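Local coordinates for PA0833-PD protein (Pseudomonas aeruginosa PAO1, PDB 6JFW) that probably anchors the outer membrane to the cell wall by binding peptidoglycan through this periplasmic, OmpA C-like domain, at residues 3-8 with 57-62; 28-33 with 132-137; 51-56 with 94-99; 67-72 with 107-112. One frame throughout, in Å; residues are numbered along the deposited sequence.

Contact 1 (3-8 with 57-62)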
# COMPACT_ATOMS: atom_id res chain seq x y z
N ASP A 3 9.25 -3.44 -16.65
CA ASP A 3 10.51 -2.80 -16.29
C ASP A 3 10.36 -1.28 -16.24
O ASP A 3 10.95 -0.62 -15.38
CB ASP A 3 11.60 -3.17 -17.29
CG ASP A 3 11.84 -4.66 -17.36
OD1 ASP A 3 11.31 -5.39 -16.49
OD2 ASP A 3 12.56 -5.10 -18.28
N LYS A 4 9.59 -0.72 -17.17
CA LYS A 4 9.55 0.73 -17.31
C LYS A 4 8.77 1.38 -16.17
O LYS A 4 9.22 2.36 -15.58
CB LYS A 4 8.94 1.10 -18.67
CG LYS A 4 9.18 2.53 -19.09
CD LYS A 4 8.98 2.67 -20.59
CE LYS A 4 8.68 4.11 -20.99
NZ LYS A 4 7.38 4.55 -20.41
N GLN A 5 7.59 0.83 -15.84
CA GLN A 5 6.84 1.37 -14.71
C GLN A 5 7.63 1.22 -13.42
O GLN A 5 7.62 2.12 -12.57
CB GLN A 5 5.48 0.69 -14.59
CG GLN A 5 4.62 1.30 -13.48
CD GLN A 5 3.23 0.71 -13.40
OE1 GLN A 5 2.98 -0.39 -13.89
NE2 GLN A 5 2.31 1.45 -12.79
N GLU A 6 8.32 0.09 -13.24
CA GLU A 6 9.10 -0.11 -12.03
C GLU A 6 10.15 0.98 -11.87
O GLU A 6 10.33 1.53 -10.78
CB GLU A 6 9.77 -1.49 -12.02
CG GLU A 6 10.44 -1.79 -10.69
CD GLU A 6 11.48 -2.90 -10.76
OE1 GLU A 6 11.50 -3.64 -11.76
OE2 GLU A 6 12.28 -3.01 -9.80
N ALA A 7 10.86 1.30 -12.95
CA ALA A 7 11.88 2.34 -12.88
C ALA A 7 11.26 3.71 -12.63
O ALA A 7 11.81 4.53 -11.89
CB ALA A 7 12.71 2.36 -14.16
N GLU A 8 10.10 3.97 -13.24
CA GLU A 8 9.40 5.22 -12.98
C GLU A 8 8.93 5.30 -11.53
O GLU A 8 8.99 6.37 -10.91
CB GLU A 8 8.23 5.38 -13.94
CG GLU A 8 8.57 6.07 -15.24
CD GLU A 8 7.52 5.86 -16.30
OE1 GLU A 8 7.88 5.43 -17.41
OE2 GLU A 8 6.33 6.10 -16.02
N ASN A 57 -1.00 8.83 -10.83
CA ASN A 57 -0.61 9.16 -12.20
C ASN A 57 0.06 7.97 -12.87
O ASN A 57 -0.18 7.70 -14.05
CB ASN A 57 0.30 10.38 -12.21
CG ASN A 57 -0.42 11.65 -11.82
OD1 ASN A 57 -1.64 11.73 -11.91
ND2 ASN A 57 0.34 12.65 -11.40
N SER A 58 0.90 7.24 -12.13
CA SER A 58 1.55 6.06 -12.69
C SER A 58 0.52 4.99 -13.05
O SER A 58 0.54 4.43 -14.15
CB SER A 58 2.57 5.51 -11.71
OG SER A 58 3.15 4.31 -12.20
N PHE A 59 -0.40 4.70 -12.12
CA PHE A 59 -1.42 3.69 -12.38
C PHE A 59 -2.27 4.06 -13.58
O PHE A 59 -2.62 3.20 -14.40
CB PHE A 59 -2.32 3.50 -11.15
CG PHE A 59 -1.59 3.10 -9.89
CD1 PHE A 59 -0.32 2.55 -9.93
CD2 PHE A 59 -2.19 3.28 -8.65
CE1 PHE A 59 0.34 2.18 -8.77
CE2 PHE A 59 -1.54 2.92 -7.49
CZ PHE A 59 -0.28 2.37 -7.54
N LYS A 60 -2.63 5.34 -13.70
CA LYS A 60 -3.42 5.80 -14.84
C LYS A 60 -2.66 5.65 -16.15
O LYS A 60 -3.26 5.37 -17.19
CB LYS A 60 -3.83 7.25 -14.65
CG LYS A 60 -5.11 7.43 -13.86
CD LYS A 60 -5.83 8.71 -14.26
CE LYS A 60 -5.11 9.94 -13.72
NZ LYS A 60 -4.48 9.64 -12.40
N GLN A 61 -1.34 5.84 -16.11
CA GLN A 61 -0.54 5.77 -17.33
C GLN A 61 -0.28 4.33 -17.75
O GLN A 61 -0.33 4.02 -18.95
CB GLN A 61 0.78 6.51 -17.09
CG GLN A 61 1.59 6.78 -18.32
CD GLN A 61 2.97 7.30 -17.97
OE1 GLN A 61 3.91 6.53 -17.81
NE2 GLN A 61 3.09 8.61 -17.83
N TYR A 62 -0.02 3.44 -16.79
CA TYR A 62 0.26 2.03 -17.08
C TYR A 62 -1.02 1.24 -16.82
O TYR A 62 -1.29 0.80 -15.70
CB TYR A 62 1.43 1.54 -16.24
CG TYR A 62 2.69 2.21 -16.68
CD1 TYR A 62 3.29 1.86 -17.88
CD2 TYR A 62 3.24 3.24 -15.94
CE1 TYR A 62 4.43 2.48 -18.31
CE2 TYR A 62 4.39 3.87 -16.36
CZ TYR A 62 4.97 3.49 -17.55
OH TYR A 62 6.11 4.10 -18.00
O HOH W 1 -0.48 0.50 -13.08
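Gln5 and Ser58 make the clearest polar link between helix 3-12 and the C-terminal end of helix 49-61: Gln5 NE2 donates to Ser58 OG at 3.0 Å, with an N-H...O angle of 163° and the hydroxyl close to the amide plane. The same NE2 donates to a water, 3.0 Å from it, which in turn donates to Tyr62 O, 2.8 Å from the water. Two bonds thus hold the NE2 end of the amide, while OE1 bonds weakly to Asn65. Gln5 CG stands anti to the backbone N (chi1 -176°), and the chain stays extended beyond it. It slides along Tyr62 in the opposite direction, with CB over the centre of the ring at 3.7 Å from the centroid, a CH-pi contact, and CG 3.4 Å from Tyr62 CD2. Further out, Lys4 NZ donates to Tyr62 OH at 2.8 Å, although the place of that hydroxyl is less sure. Glu8 brings its carboxylate to the rim of the ring, but its fit against the hydroxyl is doubtful. Phe59 turns its ring edge to Gln5 NE2 and packs on Leu29 and Val135 of the sheet. The axes of the two short helical segments run nearly antiparallel, 11.0 Å apart. Long polar side chains and a water bridge that gap, so between these segments the contact relies on the Gln5 bonds and the face of Tyr62.

Contact 2 (28-33 with 132-137)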
# COMPACT_ATOMS: atom_id res chain seq x y z
N LYS A 28 5.46 -4.69 -6.17
CA LYS A 28 4.84 -4.48 -4.87
C LYS A 28 5.37 -3.20 -4.25
O LYS A 28 6.59 -2.98 -4.21
CB LYS A 28 5.09 -5.66 -3.93
CG LYS A 28 4.56 -5.44 -2.52
CD LYS A 28 5.07 -6.50 -1.57
CE LYS A 28 4.43 -7.84 -1.83
NZ LYS A 28 5.08 -8.91 -1.03
N LEU A 29 4.47 -2.36 -3.76
CA LEU A 29 4.81 -1.12 -3.07
C LEU A 29 4.45 -1.26 -1.60
O LEU A 29 3.29 -1.49 -1.26
CB LEU A 29 4.08 0.07 -3.70
CG LEU A 29 4.24 0.17 -5.22
CD1 LEU A 29 3.16 1.05 -5.82
CD2 LEU A 29 5.61 0.70 -5.57
N ILE A 30 5.45 -1.15 -0.73
CA ILE A 30 5.25 -1.20 0.72
C ILE A 30 5.13 0.23 1.22
O ILE A 30 6.07 1.02 1.10
CB ILE A 30 6.41 -1.92 1.43
CG1 ILE A 30 6.67 -3.29 0.81
CG2 ILE A 30 6.09 -2.04 2.92
CD1 ILE A 30 5.62 -4.29 1.11
N MET A 31 3.98 0.55 1.81
CA MET A 31 3.76 1.87 2.39
C MET A 31 3.67 1.74 3.90
O MET A 31 2.63 1.30 4.43
CB MET A 31 2.48 2.48 1.81
CG MET A 31 2.55 2.61 0.28
SD MET A 31 0.99 2.93 -0.57
CE MET A 31 0.03 3.71 0.72
N PRO A 32 4.72 2.08 4.64
CA PRO A 32 4.70 1.89 6.10
C PRO A 32 3.63 2.75 6.75
O PRO A 32 3.35 3.87 6.32
CB PRO A 32 6.10 2.31 6.54
CG PRO A 32 6.93 2.34 5.30
CD PRO A 32 5.99 2.67 4.18
N GLY A 33 3.03 2.21 7.81
CA GLY A 33 1.95 2.92 8.48
C GLY A 33 2.39 4.25 9.05
O GLY A 33 1.63 5.23 9.03
N ARG A 132 1.32 -1.74 7.80
CA ARG A 132 1.65 -1.23 6.48
C ARG A 132 0.48 -1.48 5.55
O ARG A 132 -0.42 -2.28 5.84
CB ARG A 132 2.91 -1.92 5.93
CG ARG A 132 2.63 -3.33 5.43
CD ARG A 132 3.74 -4.30 5.79
NE ARG A 132 3.55 -5.60 5.14
CZ ARG A 132 3.13 -6.70 5.75
NH1 ARG A 132 2.87 -6.68 7.05
NH2 ARG A 132 2.98 -7.83 5.07
N VAL A 133 0.50 -0.78 4.42
CA VAL A 133 -0.39 -1.06 3.30
C VAL A 133 0.49 -1.44 2.11
O VAL A 133 1.50 -0.78 1.84
CB VAL A 133 -1.29 0.14 2.96
CG1 VAL A 133 -1.94 -0.05 1.60
CG2 VAL A 133 -2.36 0.30 4.03
N GLU A 134 0.11 -2.51 1.41
CA GLU A 134 0.83 -2.98 0.24
C GLU A 134 -0.03 -2.80 -1.00
O GLU A 134 -1.24 -3.07 -0.97
CB GLU A 134 1.23 -4.45 0.40
CG GLU A 134 2.25 -4.67 1.51
CD GLU A 134 2.72 -6.11 1.63
OE1 GLU A 134 2.30 -6.96 0.82
OE2 GLU A 134 3.55 -6.38 2.54
N VAL A 135 0.58 -2.30 -2.07
CA VAL A 135 -0.07 -2.17 -3.37
C VAL A 135 0.62 -3.14 -4.32
O VAL A 135 1.79 -2.94 -4.68
CB VAL A 135 -0.00 -0.74 -3.91
CG1 VAL A 135 -0.73 -0.65 -5.25
CG2 VAL A 135 -0.60 0.24 -2.91
N ASN A 136 -0.09 -4.18 -4.73
CA ASN A 136 0.43 -5.16 -5.66
C ASN A 136 -0.08 -4.86 -7.06
O ASN A 136 -1.28 -4.69 -7.27
CB ASN A 136 0.03 -6.58 -5.25
CG ASN A 136 0.43 -6.91 -3.82
OD1 ASN A 136 1.61 -6.91 -3.48
ND2 ASN A 136 -0.56 -7.19 -2.98
N LEU A 137 0.85 -4.77 -8.02
CA LEU A 137 0.53 -4.55 -9.43
C LEU A 137 0.84 -5.84 -10.18
O LEU A 137 2.01 -6.22 -10.30
CB LEU A 137 1.32 -3.37 -9.99
CG LEU A 137 1.20 -2.01 -9.31
CD1 LEU A 137 2.17 -1.01 -9.92
CD2 LEU A 137 -0.22 -1.48 -9.38
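Strands 26-32 and 132-139 are antiparallel neighbours in the mixed five-stranded sheet of the OmpA C-like domain, and Leu29 with Val135 and Met31 with Val133 are their hydrogen-bonded pairs. Leu29 N donates to Val135 O at 2.9 Å and Val135 N returns a bond to Leu29 O; Met31 N reaches Val133 O at 2.8 Å, and Val133 N bonds back to Met31 O. Between them, at the non-hydrogen-bonded pair Ile30 with Glu134, the CA of Glu134 comes 3.2 Å from Leu29 O in a CA-H...O contact. The side chains of Leu29, Met31, Val133 and Val135 share the face covered by helix 49-61. There Leu29 CD1 rests on Val135 CB at 4.1 Å, and Met31 SD lies 3.9 Å from Val135 CG2. The other face, with Ile30 and Asn136 on it, carries a salt-bridge network of Lys28, Arg132 and Glu134. Ile30 lies beside Glu134, pointing the same way, with CD1 against the Glu134 CG and OE2 atoms. Asn136 sets OD1 against the aliphatic part of Lys28, while its ND2 bonds to Glu68 of the next strand. Lys28 NZ makes a long salt bridge to Glu134 OE1 at 3.9 Å. Arg132 makes a cation-pi contact with Tyr72, and its NH2 bonds to Gln116 O, so its guanidinium is held from several sides. It grips Glu134 side-on through NE and NH2, both on one oxygen and from the same face of the carboxylate, with NE 2.7 Å from Glu134 OE2.

Contact 3 (51-56 with 94-99)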
# COMPACT_ATOMS: atom_id res chain seq x y z
N PRO A 51 2.97 11.90 -2.63
CA PRO A 51 3.34 10.55 -3.08
C PRO A 51 2.17 9.77 -3.67
O PRO A 51 2.32 9.14 -4.73
CB PRO A 51 3.88 9.90 -1.80
CG PRO A 51 4.47 11.03 -1.06
CD PRO A 51 3.57 12.21 -1.32
N LEU A 52 1.01 9.81 -3.02
CA LEU A 52 -0.16 9.12 -3.57
C LEU A 52 -0.60 9.74 -4.90
O LEU A 52 -1.03 9.02 -5.80
CB LEU A 52 -1.31 9.16 -2.56
CG LEU A 52 -1.23 8.12 -1.45
CD1 LEU A 52 -2.32 8.35 -0.41
CD2 LEU A 52 -1.30 6.71 -2.02
N ASN A 53 -0.49 11.06 -5.02
CA ASN A 53 -0.78 11.70 -6.31
C ASN A 53 0.10 11.13 -7.41
O ASN A 53 -0.37 10.85 -8.52
CB ASN A 53 -0.57 13.22 -6.21
CG ASN A 53 -1.62 13.90 -5.35
OD1 ASN A 53 -2.67 13.33 -5.05
ND2 ASN A 53 -1.34 15.14 -4.97
N ASN A 54 1.40 10.96 -7.12
CA ASN A 54 2.31 10.39 -8.11
C ASN A 54 1.94 8.95 -8.44
O ASN A 54 1.99 8.54 -9.60
CB ASN A 54 3.75 10.48 -7.61
CG ASN A 54 4.36 11.85 -7.85
OD1 ASN A 54 4.57 12.25 -8.99
ND2 ASN A 54 4.65 12.56 -6.77
N LEU A 55 1.58 8.17 -7.42
CA LEU A 55 1.17 6.79 -7.65
C LEU A 55 -0.05 6.73 -8.56
O LEU A 55 -0.11 5.91 -9.48
CB LEU A 55 0.87 6.09 -6.32
CG LEU A 55 2.07 5.57 -5.52
CD1 LEU A 55 1.61 4.91 -4.24
CD2 LEU A 55 2.87 4.61 -6.37
N ALA A 56 -1.04 7.59 -8.31
CA ALA A 56 -2.25 7.58 -9.14
C ALA A 56 -1.92 7.89 -10.59
O ALA A 56 -2.49 7.29 -11.51
CB ALA A 56 -3.26 8.59 -8.59
N ALA A 94 -7.38 3.35 -1.20
CA ALA A 94 -8.14 3.13 -2.42
C ALA A 94 -9.08 4.29 -2.72
O ALA A 94 -9.21 4.71 -3.87
CB ALA A 94 -8.93 1.82 -2.31
N GLY A 95 -9.75 4.81 -1.69
CA GLY A 95 -10.63 5.95 -1.89
C GLY A 95 -9.89 7.17 -2.40
O GLY A 95 -10.39 7.90 -3.25
N TYR A 96 -8.68 7.40 -1.88
CA TYR A 96 -7.88 8.53 -2.35
C TYR A 96 -7.50 8.34 -3.82
O TYR A 96 -7.65 9.26 -4.63
CB TYR A 96 -6.63 8.69 -1.49
CG TYR A 96 -5.86 9.96 -1.77
CD1 TYR A 96 -4.92 10.01 -2.79
CD2 TYR A 96 -6.08 11.11 -1.02
CE1 TYR A 96 -4.22 11.17 -3.06
CE2 TYR A 96 -5.38 12.27 -1.28
CZ TYR A 96 -4.45 12.30 -2.30
OH TYR A 96 -3.76 13.46 -2.56
N LEU A 97 -6.99 7.16 -4.16
CA LEU A 97 -6.56 6.90 -5.54
C LEU A 97 -7.72 7.07 -6.52
O LEU A 97 -7.53 7.60 -7.62
CB LEU A 97 -5.96 5.50 -5.64
CG LEU A 97 -4.60 5.32 -4.98
CD1 LEU A 97 -4.21 3.84 -4.94
CD2 LEU A 97 -3.53 6.13 -5.70
N THR A 98 -8.92 6.62 -6.14
CA THR A 98 -10.07 6.78 -7.02
C THR A 98 -10.48 8.24 -7.14
O THR A 98 -10.89 8.69 -8.22
CB THR A 98 -11.24 5.94 -6.52
OG1 THR A 98 -11.41 6.14 -5.11
CG2 THR A 98 -10.99 4.47 -6.79
N ALA A 99 -10.37 9.00 -6.05
CA ALA A 99 -10.64 10.44 -6.13
C ALA A 99 -9.68 11.13 -7.08
O ALA A 99 -10.03 12.14 -7.69
CB ALA A 99 -10.55 11.07 -4.74
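Tyr96, the first residue of segment 94-99 to touch helix 49-61, lays its ring against Leu52. Its CG stands anti to the backbone N (chi1 -171°), on the side of the other helix. One face of the ring receives Leu52 CD1, 4.3 Å from the centroid, in a CH-pi contact. Leu52 CB touches nearer the rim, 3.6 Å from Tyr96 CE1, so the leucine meets the ring with its stem as well as with one methyl branch. At the far end of the ring, Tyr96 OH approaches the side-chain amide of Asn53, whose plane is turned only 20° from that of the ring. Tyr49, earlier on the same helix as Leu52, meets the Tyr96 ring edge-to-face.

One position further on, Leu97 does its work through a single methyl. Its CB leaves the helix across the line of contact, but CD2 reaches Ala56 CB at 3.8 Å and comes equally near Leu52 O. The same methyl lies 4.3 Å from Leu52 CD2 and 4.4 Å from Leu55 CB, so one branch touches three residues of the facing helix. The small side chain of Ala56 accompanies the nearest backbone approach, 5.7 Å between the CA atoms of Ala56 and Leu97.

The axes of the two segments pass 9.4 Å apart at a crossing angle of -62°. Leu97 also packs on Ile69 of strand 65-72, and Leu55 on Leu9 of helix 3-12, so the helix pair packs on the sheet through Leu97 and meets the N-terminal helix through Leu55.

Contact 4 (67-72 with 107-112)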
# COMPACT_ATOMS: atom_id res chain seq x y z
N ILE A 67 -4.66 -3.67 -9.75
CA ILE A 67 -4.15 -2.99 -8.56
C ILE A 67 -4.84 -3.61 -7.35
O ILE A 67 -6.07 -3.53 -7.22
CB ILE A 67 -4.38 -1.48 -8.64
CG1 ILE A 67 -3.73 -0.94 -9.92
CG2 ILE A 67 -3.81 -0.79 -7.41
CD1 ILE A 67 -4.28 0.38 -10.39
N GLU A 68 -4.05 -4.24 -6.49
CA GLU A 68 -4.55 -4.91 -5.29
C GLU A 68 -3.98 -4.18 -4.08
O GLU A 68 -2.76 -4.16 -3.89
CB GLU A 68 -4.14 -6.38 -5.28
CG GLU A 68 -5.02 -7.24 -4.39
CD GLU A 68 -4.26 -8.35 -3.70
OE1 GLU A 68 -3.02 -8.43 -3.86
OE2 GLU A 68 -4.90 -9.16 -2.99
N ILE A 69 -4.85 -3.60 -3.27
CA ILE A 69 -4.45 -2.84 -2.09
C ILE A 69 -4.76 -3.69 -0.87
O ILE A 69 -5.91 -4.09 -0.65
CB ILE A 69 -5.16 -1.48 -2.03
CG1 ILE A 69 -4.84 -0.68 -3.30
CG2 ILE A 69 -4.72 -0.71 -0.79
CD1 ILE A 69 -5.79 0.46 -3.56
N VAL A 70 -3.73 -3.97 -0.07
CA VAL A 70 -3.84 -4.90 1.04
C VAL A 70 -3.31 -4.21 2.30
O VAL A 70 -2.17 -3.73 2.31
CB VAL A 70 -3.06 -6.20 0.78
CG1 VAL A 70 -3.25 -7.16 1.92
CG2 VAL A 70 -3.50 -6.83 -0.54
N GLY A 71 -4.14 -4.17 3.34
CA GLY A 71 -3.75 -3.61 4.62
C GLY A 71 -3.27 -4.69 5.57
O GLY A 71 -3.75 -5.82 5.55
N TYR A 72 -2.30 -4.33 6.41
CA TYR A 72 -1.73 -5.25 7.38
C TYR A 72 -1.58 -4.56 8.73
O TYR A 72 -1.48 -3.33 8.81
CB TYR A 72 -0.36 -5.79 6.96
CG TYR A 72 -0.34 -6.63 5.70
CD1 TYR A 72 -0.17 -6.04 4.46
CD2 TYR A 72 -0.46 -8.01 5.77
CE1 TYR A 72 -0.13 -6.80 3.31
CE2 TYR A 72 -0.43 -8.78 4.62
CZ TYR A 72 -0.27 -8.17 3.40
OH TYR A 72 -0.23 -8.93 2.25
N LEU A 107 -9.31 -1.66 -9.15
CA LEU A 107 -8.85 -1.77 -7.77
C LEU A 107 -9.61 -2.86 -7.03
O LEU A 107 -10.82 -3.03 -7.21
CB LEU A 107 -9.05 -0.44 -7.03
CG LEU A 107 -7.96 0.63 -7.07
CD1 LEU A 107 -7.36 0.77 -8.45
CD2 LEU A 107 -8.54 1.95 -6.61
N SER A 108 -8.89 -3.59 -6.19
CA SER A 108 -9.48 -4.44 -5.16
C SER A 108 -8.74 -4.18 -3.86
O SER A 108 -7.55 -3.86 -3.86
CB SER A 108 -9.42 -5.93 -5.53
OG SER A 108 -8.09 -6.41 -5.52
N THR A 109 -9.46 -4.28 -2.74
CA THR A 109 -8.84 -4.01 -1.45
C THR A 109 -9.19 -5.10 -0.45
O THR A 109 -10.31 -5.64 -0.46
CB THR A 109 -9.24 -2.65 -0.87
OG1 THR A 109 -10.48 -2.77 -0.16
CG2 THR A 109 -9.38 -1.61 -1.96
N ARG A 110 -8.23 -5.42 0.41
CA ARG A 110 -8.40 -6.36 1.49
C ARG A 110 -7.73 -5.81 2.74
O ARG A 110 -6.80 -5.01 2.66
CB ARG A 110 -7.80 -7.73 1.16
CG ARG A 110 -7.78 -8.04 -0.31
CD ARG A 110 -7.17 -9.40 -0.60
NE ARG A 110 -7.46 -10.37 0.45
CZ ARG A 110 -6.53 -11.03 1.13
NH1 ARG A 110 -6.87 -11.89 2.07
NH2 ARG A 110 -5.25 -10.82 0.88
N GLY A 111 -8.23 -6.24 3.89
CA GLY A 111 -7.48 -6.20 5.13
C GLY A 111 -7.04 -7.62 5.43
O GLY A 111 -7.79 -8.57 5.21
N MET A 112 -5.80 -7.76 5.91
CA MET A 112 -5.26 -9.07 6.25
C MET A 112 -4.90 -9.18 7.72
O MET A 112 -4.47 -10.26 8.16
CB MET A 112 -4.04 -9.38 5.38
CG MET A 112 -4.42 -9.61 3.95
SD MET A 112 -4.28 -11.34 3.51
CE MET A 112 -2.53 -11.42 3.15
O HOH W 2 -7.41 -6.25 -8.28
O HOH W 3 -7.64 -8.62 -3.78
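Met112 and Tyr72 both hold CG beside the backbone N and anti to the carbonyl carbon (chi1 -69° and -64°), and their side chains run side by side, pointing the same way, at the end of a parallel strand pair. Strands 65-72 and 107-111 are the two strands of a beta-alpha-beta unit whose crossover is helix 79-99. Bends at chi2 and chi3 of Met112 bring its CE to the tyrosine ring, 3.7 Å from Tyr72 CE2, and Tyr72 OH bonds to Gln116. Met112 CG also presses tightly on Val70 CG1, at 3.4 Å.

Five backbone bonds hold the strands in the alternating pattern of parallel pairing. Ile67 O accepts from Ser108 N, and Ser108 O takes the bond from Ile69 N at 2.8 Å. Ile69 O then accepts from Arg110 N, Arg110 O from Gly71 N, and Gly71 O from Met112 N.

Ile67, Ile69, Leu107 and Thr109 share the face toward helix 79-99. Leu107 CD1 sits 3.7 Å from both CB and CD1 of Ile67, and its CG approaches Ile69 CD1. Ile69 also packs on Ala90 and Ala94 of the crossover helix. On the other face Glu68 OE2 lies 3.3 Å from Arg110 CD, though the guanidinium end of the arginine is doubtfully placed; Glu68 OE1 is taken up by Asn136. Ser108 OG touches Glu68 CG and meets two waters. One of these donates to Ile67 O; the other lies 2.8 Å from Ser108 OG and donates to Glu68 OE2 at 2.9 Å.

In the fold
From the N terminus, helix 3-12 opens contact 1, which closes at residues 57-62 and joins that helix to helix 49-61. Before it closes, strand 26-32 opens contact 2 and residues 51-56 open contact 3, so contact 1 crosses both. Contact 3 closes on helix 79-99 at residues 94-99. Contact 4 opens after contact 1 has closed and crosses contact 3, tying strand 65-72 to strand 107-111. Contact 2 closes last, at 132-137, and its loop encloses contacts 3 and 4. Strand 132-139 lies between strands 26-32 and 65-72, uniting contacts 2 and 4 in one sheet. Phe59 of contact 1 touches the other three, packing on Leu137, Leu97 and Ile67.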